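Local coordinates for protein lasso peptide isopeptidase AtxE2 (Asticcacaulis excentricus, PDB 5TXE) that hydrolyses the isopeptide bond of the lasso peptides astexin-2 and astexin-3, opening these threaded substrates into linear peptides, at residues Tyr231-Leu236 with Arg242-Thr247. The protein carries 1 engineered substitution. Numbering follows the deposited sequence.
Sequences YQVLDL and RAATPT
A beta hairpin, strands 230-235 and 240-243, pairs Val233 with Arg242 as an antiparallel hydrogen-bonded pair. Val233 N donates to Arg242 O at 2.9 Å. Arg242 N returns a bond to Val233 O of the same length. Both side chains leave the same face of the sheet and run side by side. Arg242 has CG between its backbone N and carbonyl carbon (chi1 61°), and from there the chain extends alongside Val233. This lays the guanidinium beside the valine: Val233 CG1 sits over one face, offset toward the rim, 3.8 Å from Arg242 NH2. The other methyl, Val233 CG2, lies 3.8 Å from Arg242 NH1. Arg242 NH1 also donates to Ala243 O at 3.0 Å, about 19° out of the guanidinium plane, and NH2 forms a salt bridge with Glu248 OE2 of helix 246-253.

The hairpin closes a four-stranded antiparallel meander, as in the propeller blades of S9 prolyl oligopeptidases. Strand 230-235 bonds to strand 183-188 on its other side, and 240-243 is an edge strand of the sheet. Past that strand the chain turns into helix 246-253. At the turn, Ala244 points its CB back at the hairpin, touching Val233 CG2 and Tyr231 CB, each at 3.9 Å. Ile185 and Val249 also touch Ala244, so the apolar patch reaches from the sheet to the helix. The Tyr231 side chain touches Val249 and Leu252 of that helix, and its end leads away from the turn. Thr245 is the N-cap of the helix, and its backbone N bonds to Glu248 OE1.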
loop_
_atom_site.group_PDB
_atom_site.type_symbol
_atom_site.label_atom_id
_atom_site.label_comp_id
_atom_site.label_asym_id
_atom_site.label_seq_id
_atom_site.Cartn_x
_atom_site.Cartn_y
_atom_site.Cartn_z
ATOM N N TYR A 231 9.004 27.064 8.360
ATOM C CA TYR A 231 9.625 27.150 7.014
ATOM C C TYR A 231 10.880 27.946 7.157
ATOM O O TYR A 231 10.869 28.941 7.840
ATOM C CB TYR A 231 8.699 27.841 6.025
ATOM C CG TYR A 231 7.407 27.107 5.959
ATOM C CD1 TYR A 231 7.271 26.020 5.112
ATOM C CD2 TYR A 231 6.306 27.469 6.779
ATOM C CE1 TYR A 231 6.090 25.290 5.084
ATOM C CE2 TYR A 231 5.118 26.738 6.758
ATOM C CZ TYR A 231 5.018 25.657 5.894
ATOM O OH TYR A 231 3.893 24.879 5.801
ATOM N N GLN A 232 11.958 27.523 6.513
ATOM C CA GLN A 232 13.215 28.259 6.537
ATOM C C GLN A 232 13.837 28.186 5.164
ATOM O O GLN A 232 13.535 27.271 4.384
ATOM C CB GLN A 232 14.214 27.630 7.535
ATOM C CG GLN A 232 13.888 27.628 9.021
ATOM C CD GLN A 232 14.517 28.792 9.762
ATOM O OE1 GLN A 232 15.715 28.810 10.073
ATOM N NE2 GLN A 232 13.702 29.753 10.075
ATOM N N VAL A 233 14.731 29.125 4.874
ATOM C CA VAL A 233 15.405 29.175 3.590
ATOM C C VAL A 233 16.887 29.155 3.816
ATOM O O VAL A 233 17.394 29.885 4.665
ATOM C CB VAL A 233 15.065 30.470 2.824
ATOM C CG1 VAL A 233 15.828 30.518 1.511
ATOM C CG2 VAL A 233 13.577 30.505 2.540
ATOM N N LEU A 234 17.575 28.341 3.022
ATOM C CA LEU A 234 18.985 28.240 3.089
ATOM C C LEU A 234 19.593 28.690 1.786
ATOM O O LEU A 234 19.268 28.154 0.744
ATOM C CB LEU A 234 19.417 26.784 3.353
ATOM C CG LEU A 234 20.945 26.663 3.308
ATOM C CD1 LEU A 234 21.531 26.855 4.672
ATOM C CD2 LEU A 234 21.420 25.328 2.743
ATOM N N ASP A 235 20.544 29.620 1.867
ATOM C CA ASP A 235 21.372 30.015 0.705
ATOM C C ASP A 235 22.594 29.120 0.670
ATOM O O ASP A 235 23.440 29.204 1.520
ATOM C CB ASP A 235 21.776 31.493 0.868
ATOM C CG ASP A 235 22.628 32.050 -0.307
ATOM O OD1 ASP A 235 23.141 31.302 -1.204
ATOM O OD2 ASP A 235 22.776 33.287 -0.285
ATOM N N LEU A 236 22.687 28.256 -0.317
ATOM C CA LEU A 236 23.775 27.299 -0.372
ATOM C C LEU A 236 25.130 27.928 -0.615
ATOM O O LEU A 236 26.124 27.320 -0.345
ATOM C CB LEU A 236 23.531 26.303 -1.484
ATOM C CG LEU A 236 22.373 25.339 -1.286
ATOM C CD1 LEU A 236 22.062 24.650 -2.603
ATOM C CD2 LEU A 236 22.710 24.314 -0.242
ATOM N N ARG A 242 17.390 32.085 6.621
ATOM C CA ARG A 242 16.495 33.193 6.961
ATOM C C ARG A 242 15.052 32.695 6.952
ATOM O O ARG A 242 14.769 31.610 6.437
ATOM C CB ARG A 242 16.669 34.297 5.922
ATOM C CG ARG A 242 16.307 33.858 4.502
ATOM C CD ARG A 242 16.131 35.038 3.532
ATOM N NE ARG A 242 15.947 34.638 2.127
ATOM C CZ ARG A 242 14.766 34.309 1.589
ATOM N NH1 ARG A 242 13.651 34.308 2.330
ATOM N NH2 ARG A 242 14.696 33.946 0.324
ATOM N N ALA A 243 14.138 33.488 7.492
ATOM C CA ALA A 243 12.740 33.107 7.464
ATOM C C ALA A 243 12.270 33.147 6.016
ATOM O O ALA A 243 12.827 33.899 5.205
ATOM C CB ALA A 243 11.901 34.042 8.289
ATOM N N ALA A 244 11.285 32.305 5.689
ATOM C CA ALA A 244 10.684 32.325 4.351
ATOM C C ALA A 244 9.696 33.485 4.228
ATOM O O ALA A 244 9.144 33.881 5.196
ATOM C CB ALA A 244 9.984 31.010 4.093
ATOM N N THR A 245 9.478 34.013 3.041
ATOM C CA THR A 245 8.349 34.938 2.804
ATOM C C THR A 245 7.099 34.154 2.482
ATOM O O THR A 245 7.208 33.053 1.947
ATOM C CB THR A 245 8.600 35.848 1.594
ATOM O OG1 THR A 245 8.511 35.093 0.386
ATOM C CG2 THR A 245 9.979 36.474 1.655
ATOM N N PRO A 246 5.900 34.733 2.723
ATOM C CA PRO A 246 4.621 34.025 2.429
ATOM C C PRO A 246 4.501 33.484 1.029
ATOM O O PRO A 246 3.893 32.462 0.790
ATOM C CB PRO A 246 3.586 35.094 2.681
ATOM C CG PRO A 246 4.206 35.903 3.813
ATOM C CD PRO A 246 5.656 36.010 3.413
ATOM N N THR A 247 5.130 34.175 0.114
ATOM C CA THR A 247 5.183 33.791 -1.271
ATOM C C THR A 247 6.011 32.523 -1.500
ATOM O O THR A 247 5.608 31.567 -2.222
ATOM C CB THR A 247 5.904 34.949 -2.027
ATOM O OG1 THR A 247 5.533 36.206 -1.423
ATOM C CG2 THR A 247 5.617 34.921 -3.523
#